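Local coordinates for cellulosome protein dockerin type I (Clostridium thermocellum, PDB 2WZ8), which probably binds plant cell-wall carbohydrates through a family 35 carbohydrate-binding module carried by a protein of the cellulosome, at residues 8-19 with 49-57. Sequence-based numbering, arbitrary orientation.
Sequences INVYEAEDPANT and LQFNNVYVP. With CA (calcium ion), chain B.
F51 and A13 meet in the interior of a beta-sandwich, where residues 13-18 carry the chain from strand 9-12, at the edge of one sheet, to strand 19-20, at the edge of the other. The tight part is buried: the F51 ring leans toward the loop, its CZ 3.7 Å from A13 CA and its CD1 against Y11 CB, while L49 CD2 touches A13 CB. The N18 amide crosses this ring obliquely, the two planes 66° apart; its ND2 bonds to A13 O from above the carbonyl plane and its OD1 takes a weak bond from N52 N. E12 binds the calcium through OE1 and E14 through both carboxylate oxygens, with S33, Q36 and D142 completing the site.

Toward exposed Y55 the strands lie further apart and do not pair. Side chains bridge the gap: N9 ND2 reaches Y55 O at 3.0 Å, and Y55 N donates to Y11 OH, while V54 CG2 sits over one face of the Y11 ring. T19 and Q50 form one antiparallel hydrogen-bonded pair, bonded both ways, Q50 N to T19 O at 2.8 Å. With CG beside its backbone N (chi1 -62°), N52 points ND2 at A17 O and T19 OG1, each 2.9 Å away and in its amide plane.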
ATOM      1  N   ILE A   8     -15.443   0.759   6.212  1.00 33.31           N
ATOM      2  CA  ILE A   8     -15.732   2.068   6.769  1.00 32.13           C
ATOM      3  C   ILE A   8     -15.183   3.194   5.911  1.00 30.34           C
ATOM      4  O   ILE A   8     -15.765   4.280   5.867  1.00 31.39           O
ATOM      5  CB  ILE A   8     -15.406   2.169   8.280  1.00 33.10           C
ATOM      6  CG1 ILE A   8     -14.419   3.261   8.602  1.00 34.30           C
ATOM      7  CG2 ILE A   8     -15.045   0.808   8.890  1.00 32.59           C
ATOM      8  CD1 ILE A   8     -14.380   3.458  10.050  1.00 35.66           C
ATOM      9  N   ASN A   9     -14.143   2.894   5.138  1.00 27.21           N
ATOM     10  CA  ASN A   9     -13.616   3.855   4.121  1.00 24.82           C
ATOM     11  C   ASN A   9     -12.710   3.135   3.058  1.00 22.46           C
ATOM     12  O   ASN A   9     -12.018   2.175   3.362  1.00 20.33           O
ATOM     13  CB  ASN A   9     -12.884   5.026   4.832  1.00 25.68           C
ATOM     14  CG  ASN A   9     -13.846   6.129   5.375  1.00 27.07           C
ATOM     15  OD1 ASN A   9     -14.671   6.633   4.629  1.00 30.06           O
ATOM     16  ND2 ASN A   9     -13.704   6.522   6.664  1.00 28.26           N
ATOM     17  N   VAL A  10     -12.778   3.567   1.805  1.00 19.69           N
ATOM     18  CA  VAL A  10     -11.840   3.166   0.721  1.00 18.53           C
ATOM     19  C   VAL A  10     -11.015   4.349   0.277  1.00 15.31           C
ATOM     20  O   VAL A  10     -11.526   5.454   0.136  1.00 15.19           O
ATOM     21  CB  VAL A  10     -12.583   2.597  -0.487  1.00 19.67           C
ATOM     22  CG1 VAL A  10     -11.644   2.257  -1.619  1.00 22.01           C
ATOM     23  CG2 VAL A  10     -13.458   1.377  -0.030  1.00 22.33           C
ATOM     24  N   TYR A  11      -9.724   4.100   0.070  1.00 11.91           N
ATOM     25  CA  TYR A  11      -8.763   5.117  -0.354  1.00 10.93           C
ATOM     26  C   TYR A  11      -7.929   4.603  -1.526  1.00 10.58           C
ATOM     27  O   TYR A  11      -7.207   3.604  -1.429  1.00 10.82           O
ATOM     28  CB  TYR A  11      -7.821   5.502   0.792  1.00 11.35           C
ATOM     29  CG  TYR A  11      -8.562   5.898   2.053  1.00 12.38           C
ATOM     30  CD1 TYR A  11      -8.933   7.210   2.269  1.00 14.91           C
ATOM     31  CD2 TYR A  11      -8.953   4.947   2.984  1.00 13.80           C
ATOM     32  CE1 TYR A  11      -9.644   7.585   3.422  1.00 16.36           C
ATOM     33  CE2 TYR A  11      -9.678   5.314   4.130  1.00 14.71           C
ATOM     34  CZ  TYR A  11      -9.992   6.630   4.345  1.00 14.37           C
ATOM     35  OH  TYR A  11     -10.719   6.979   5.477  1.00 17.37           O
ATOM     36  N   GLU A  12      -8.025   5.335  -2.627  1.00 10.05           N
ATOM     37  CA  GLU A  12      -7.209   5.021  -3.799  1.00  9.79           C
ATOM     38  C   GLU A  12      -5.768   5.388  -3.524  1.00  9.46           C
ATOM     39  O   GLU A  12      -5.482   6.437  -2.940  1.00 10.27           O
ATOM     40  CB  GLU A  12      -7.709   5.764  -5.029  1.00 10.27           C
ATOM     41  CG  GLU A  12      -9.070   5.302  -5.484  1.00 11.37           C
ATOM     42  CD  GLU A  12      -9.130   3.898  -6.127  1.00 12.63           C
ATOM     43  OE1 GLU A  12      -8.066   3.280  -6.391  1.00 11.99           O
ATOM     44  OE2 GLU A  12     -10.293   3.427  -6.365  1.00 16.38           O
ATOM     45  N   ALA A  13      -4.837   4.560  -3.984  1.00  9.51           N
ATOM     46  CA  ALA A  13      -3.422   4.863  -3.801  1.00  9.26           C
ATOM     47  C   ALA A  13      -3.053   6.222  -4.457  1.00  9.01           C
ATOM     48  O   ALA A  13      -2.258   7.008  -3.955  1.00 11.02           O
ATOM     49  CB  ALA A  13      -2.588   3.739  -4.385  1.00  9.49           C
ATOM     50  N   GLU A  14      -3.652   6.464  -5.615  1.00  9.25           N
ATOM     51  CA  GLU A  14      -3.407   7.657  -6.432  1.00 10.66           C
ATOM     52  C   GLU A  14      -4.167   8.900  -5.978  1.00 11.42           C
ATOM     53  O   GLU A  14      -4.064   9.955  -6.586  1.00 13.12           O
ATOM     54  CB  GLU A  14      -3.773   7.390  -7.891  1.00 11.02           C
ATOM     55  CG  GLU A  14      -5.277   7.104  -8.134  1.00 12.37           C
ATOM     56  CD  GLU A  14      -5.699   5.640  -8.027  1.00 11.50           C
ATOM     57  OE1 GLU A  14      -4.981   4.827  -7.373  1.00 11.05           O
ATOM     58  OE2 GLU A  14      -6.752   5.282  -8.587  1.00 12.10           O
ATOM     59  N   ASP A  15      -4.952   8.759  -4.918  1.00 11.12           N
ATOM     60  CA  ASP A  15      -5.712   9.903  -4.379  1.00 12.76           C
ATOM     61  C   ASP A  15      -4.772  11.104  -4.253  1.00 12.40           C
ATOM     62  O   ASP A  15      -3.676  10.977  -3.713  1.00 12.44           O
ATOM     63  CB  ASP A  15      -6.272   9.535  -3.004  1.00 12.64           C
ATOM     64  CG  ASP A  15      -7.203  10.572  -2.401  1.00 14.51           C
ATOM     65  OD1 ASP A  15      -7.014  11.765  -2.580  1.00 18.98           O
ATOM     66  OD2 ASP A  15      -8.097  10.151  -1.666  1.00 18.94           O
ATOM     67  N   PRO A  16      -5.192  12.286  -4.730  1.00 13.42           N
ATOM     68  CA  PRO A  16      -4.246  13.418  -4.713  1.00 13.55           C
ATOM     69  C   PRO A  16      -3.957  13.974  -3.321  1.00 13.09           C
ATOM     70  O   PRO A  16      -3.038  14.772  -3.132  1.00 13.45           O
ATOM     71  CB  PRO A  16      -4.928  14.435  -5.632  1.00 14.41           C
ATOM     72  CG  PRO A  16      -6.330  14.133  -5.511  1.00 14.47           C
ATOM     73  CD  PRO A  16      -6.405  12.633  -5.488  1.00 14.88           C
ATOM     74  N   ALA A  17      -4.698  13.491  -2.330  1.00 12.36           N
ATOM     75  CA  ALA A  17      -4.421  13.829  -0.925  1.00 12.60           C
ATOM     76  C   ALA A  17      -3.181  13.131  -0.378  1.00 12.70           C
ATOM     77  O   ALA A  17      -2.604  13.541   0.608  1.00 14.71           O
ATOM     78  CB  ALA A  17      -5.613  13.475  -0.052  1.00 13.95           C
ATOM     79  N   ASN A  18      -2.772  12.057  -1.048  1.00 12.19           N
ATOM     80  CA  ASN A  18      -1.669  11.228  -0.571  1.00 11.39           C
ATOM     81  C   ASN A  18      -0.330  11.870  -0.873  1.00 12.48           C
ATOM     82  O   ASN A  18      -0.232  12.729  -1.745  1.00 14.50           O
ATOM     83  CB  ASN A  18      -1.751   9.807  -1.170  1.00 11.30           C
ATOM     84  CG  ASN A  18      -2.980   9.053  -0.727  1.00 10.36           C
ATOM     85  OD1 ASN A  18      -3.582   9.358   0.322  1.00 12.44           O
ATOM     86  ND2 ASN A  18      -3.313   7.985  -1.461  1.00 11.36           N
ATOM     87  N   THR A  19       0.705  11.440  -0.158  1.00 11.92           N
ATOM     88  CA  THR A  19       2.076  11.877  -0.395  1.00 13.28           C
ATOM     89  C   THR A  19       2.881  10.764  -1.031  1.00 11.85           C
ATOM     90  O   THR A  19       2.906   9.643  -0.531  1.00 12.62           O
ATOM     91  CB  THR A  19       2.795  12.296   0.905  1.00 14.04           C
ATOM     92  OG1 THR A  19       1.993  13.232   1.617  1.00 18.21           O
ATOM     93  CG2 THR A  19       4.136  12.915   0.608  1.00 15.47           C
ATOM     94  N   LEU A  49       4.862   5.605  -0.451  1.00 10.42           N
ATOM     95  CA  LEU A  49       3.480   6.013  -0.620  1.00  9.67           C
ATOM     96  C   LEU A  49       2.885   6.186   0.763  1.00  9.44           C
ATOM     97  O   LEU A  49       2.879   5.241   1.546  1.00 10.85           O
ATOM     98  CB  LEU A  49       2.686   4.919  -1.353  1.00  9.64           C
ATOM     99  CG  LEU A  49       1.162   5.006  -1.409  1.00 10.76           C
ATOM    100  CD1 LEU A  49       0.659   6.338  -1.987  1.00 12.51           C
ATOM    101  CD2 LEU A  49       0.534   3.772  -2.106  1.00 11.17           C
ATOM    102  N   GLN A  50       2.411   7.373   1.050  1.00 10.26           N
ATOM    103  CA  GLN A  50       1.696   7.618   2.289  1.00 10.62           C
ATOM    104  C   GLN A  50       0.281   8.050   2.077  1.00 10.97           C
ATOM    105  O   GLN A  50       0.017   9.061   1.463  1.00 11.64           O
ATOM    106  CB  GLN A  50       2.436   8.649   3.139  1.00 10.99           C
ATOM    107  CG  GLN A  50       1.770   8.936   4.468  1.00 12.79           C
ATOM    108  CD  GLN A  50       2.641   9.752   5.364  1.00 14.34           C
ATOM    109  OE1 GLN A  50       3.731   9.295   5.757  1.00 15.05           O
ATOM    110  NE2 GLN A  50       2.197  10.965   5.696  1.00 17.05           N
ATOM    111  N   PHE A  51      -0.623   7.279   2.680  1.00 11.50           N
ATOM    112  CA  PHE A  51      -2.039   7.612   2.771  1.00 11.86           C
ATOM    113  C   PHE A  51      -2.184   8.544   3.939  1.00 13.13           C
ATOM    114  O   PHE A  51      -1.811   8.231   5.064  1.00 13.59           O
ATOM    115  CB  PHE A  51      -2.906   6.361   3.025  1.00 11.38           C
ATOM    116  CG  PHE A  51      -2.966   5.408   1.860  1.00 11.19           C
ATOM    117  CD1 PHE A  51      -4.046   5.471   0.956  1.00 11.45           C
ATOM    118  CD2 PHE A  51      -1.969   4.496   1.633  1.00 11.75           C
ATOM    119  CE1 PHE A  51      -4.142   4.605  -0.109  1.00 12.81           C
ATOM    120  CE2 PHE A  51      -2.032   3.639   0.570  1.00 11.64           C
ATOM    121  CZ  PHE A  51      -3.148   3.684  -0.329  1.00 11.26           C
ATOM    122  N   ASN A  52      -2.718   9.694   3.623  1.00 14.50           N
ATOM    123  CA  ASN A  52      -3.003  10.696   4.563  1.00 14.63           C
ATOM    124  C   ASN A  52      -4.525  10.634   4.842  1.00 14.70           C
ATOM    125  O   ASN A  52      -5.384  10.422   3.959  1.00 18.54           O
ATOM    126  CB  ASN A  52      -2.583  12.093   4.054  1.00 14.95           C
ATOM    127  CG  ASN A  52      -1.107  12.197   3.796  1.00 12.84           C
ATOM    128  OD1 ASN A  52      -0.294  11.805   4.663  1.00 17.06           O
ATOM    129  ND2 ASN A  52      -0.719  12.757   2.610  1.00 13.56           N
ATOM    130  N   ASN A  53      -4.813  10.927   6.065  1.00 13.84           N
ATOM    131  CA  ASN A  53      -6.169  11.147   6.536  1.00 12.77           C
ATOM    132  C   ASN A  53      -7.054   9.945   6.344  1.00 12.61           C
ATOM    133  O   ASN A  53      -8.179  10.008   5.843  1.00 14.02           O
ATOM    134  CB  ASN A  53      -6.760  12.404   5.895  1.00 12.84           C
ATOM    135  CG  ASN A  53      -5.925  13.631   6.201  1.00 12.68           C
ATOM    136  OD1 ASN A  53      -5.483  14.357   5.270  1.00 17.24           O
ATOM    137  ND2 ASN A  53      -5.636  13.845   7.460  1.00 13.33           N
ATOM    138  N   VAL A  54      -6.538   8.837   6.820  1.00 12.16           N
ATOM    139  CA  VAL A  54      -7.341   7.620   6.961  1.00 12.34           C
ATOM    140  C   VAL A  54      -8.121   7.760   8.264  1.00 12.41           C
ATOM    141  O   VAL A  54      -7.582   7.728   9.358  1.00 12.39           O
ATOM    142  CB  VAL A  54      -6.444   6.375   6.942  1.00 11.57           C
ATOM    143  CG1 VAL A  54      -7.255   5.082   7.240  1.00 13.74           C
ATOM    144  CG2 VAL A  54      -5.681   6.309   5.604  1.00 12.86           C
ATOM    145  N   TYR A  55      -9.411   7.955   8.119  1.00 13.20           N
ATOM    146  CA  TYR A  55     -10.281   8.336   9.225  1.00 14.93           C
ATOM    147  C   TYR A  55     -11.088   7.177   9.751  1.00 14.03           C
ATOM    148  O   TYR A  55     -11.812   6.511   8.998  1.00 14.39           O
ATOM    149  CB  TYR A  55     -11.261   9.445   8.795  1.00 16.00           C
ATOM    150  CG  TYR A  55     -12.079   9.953   9.944  1.00 19.17           C
ATOM    151  CD1 TYR A  55     -11.690  11.065  10.680  1.00 22.20           C
ATOM    152  CD2 TYR A  55     -13.224   9.295  10.315  1.00 20.61           C
ATOM    153  CE1 TYR A  55     -12.447  11.501  11.758  1.00 23.90           C
ATOM    154  CE2 TYR A  55     -13.975   9.722  11.385  1.00 22.20           C
ATOM    155  CZ  TYR A  55     -13.583  10.823  12.099  1.00 22.59           C
ATOM    156  OH  TYR A  55     -14.386  11.265  13.158  1.00 26.27           O
ATOM    157  N   VAL A  56     -10.997   6.992  11.068  1.00 14.47           N
ATOM    158  CA  VAL A  56     -11.898   6.088  11.799  1.00 13.50           C
ATOM    159  C   VAL A  56     -12.441   6.764  13.056  1.00 13.68           C
ATOM    160  O   VAL A  56     -11.794   7.615  13.632  1.00 14.47           O
ATOM    161  CB  VAL A  56     -11.221   4.754  12.156  1.00 12.79           C
ATOM    162  CG1 VAL A  56     -10.891   3.947  10.903  1.00 16.45           C
ATOM    163  CG2 VAL A  56     -10.014   4.957  13.053  1.00 13.56           C
ATOM    164  N   PRO A  57     -13.644   6.370  13.493  1.00 15.03           N
ATOM    165  CA  PRO A  57     -14.247   7.046  14.637  1.00 16.16           C
ATOM    166  C   PRO A  57     -13.750   6.568  16.001  1.00 15.63           C
ATOM    167  O   PRO A  57     -14.014   7.212  17.029  1.00 18.17           O
ATOM    168  CB  PRO A  57     -15.723   6.657  14.505  1.00 16.60           C
ATOM    169  CG  PRO A  57     -15.687   5.359  13.857  1.00 19.47           C
ATOM    170  CD  PRO A  57     -14.603   5.468  12.831  1.00 16.01           C
TER
HETATM  171 CA    CA B1149      -6.380   2.856  -7.879  1.00 10.14          CA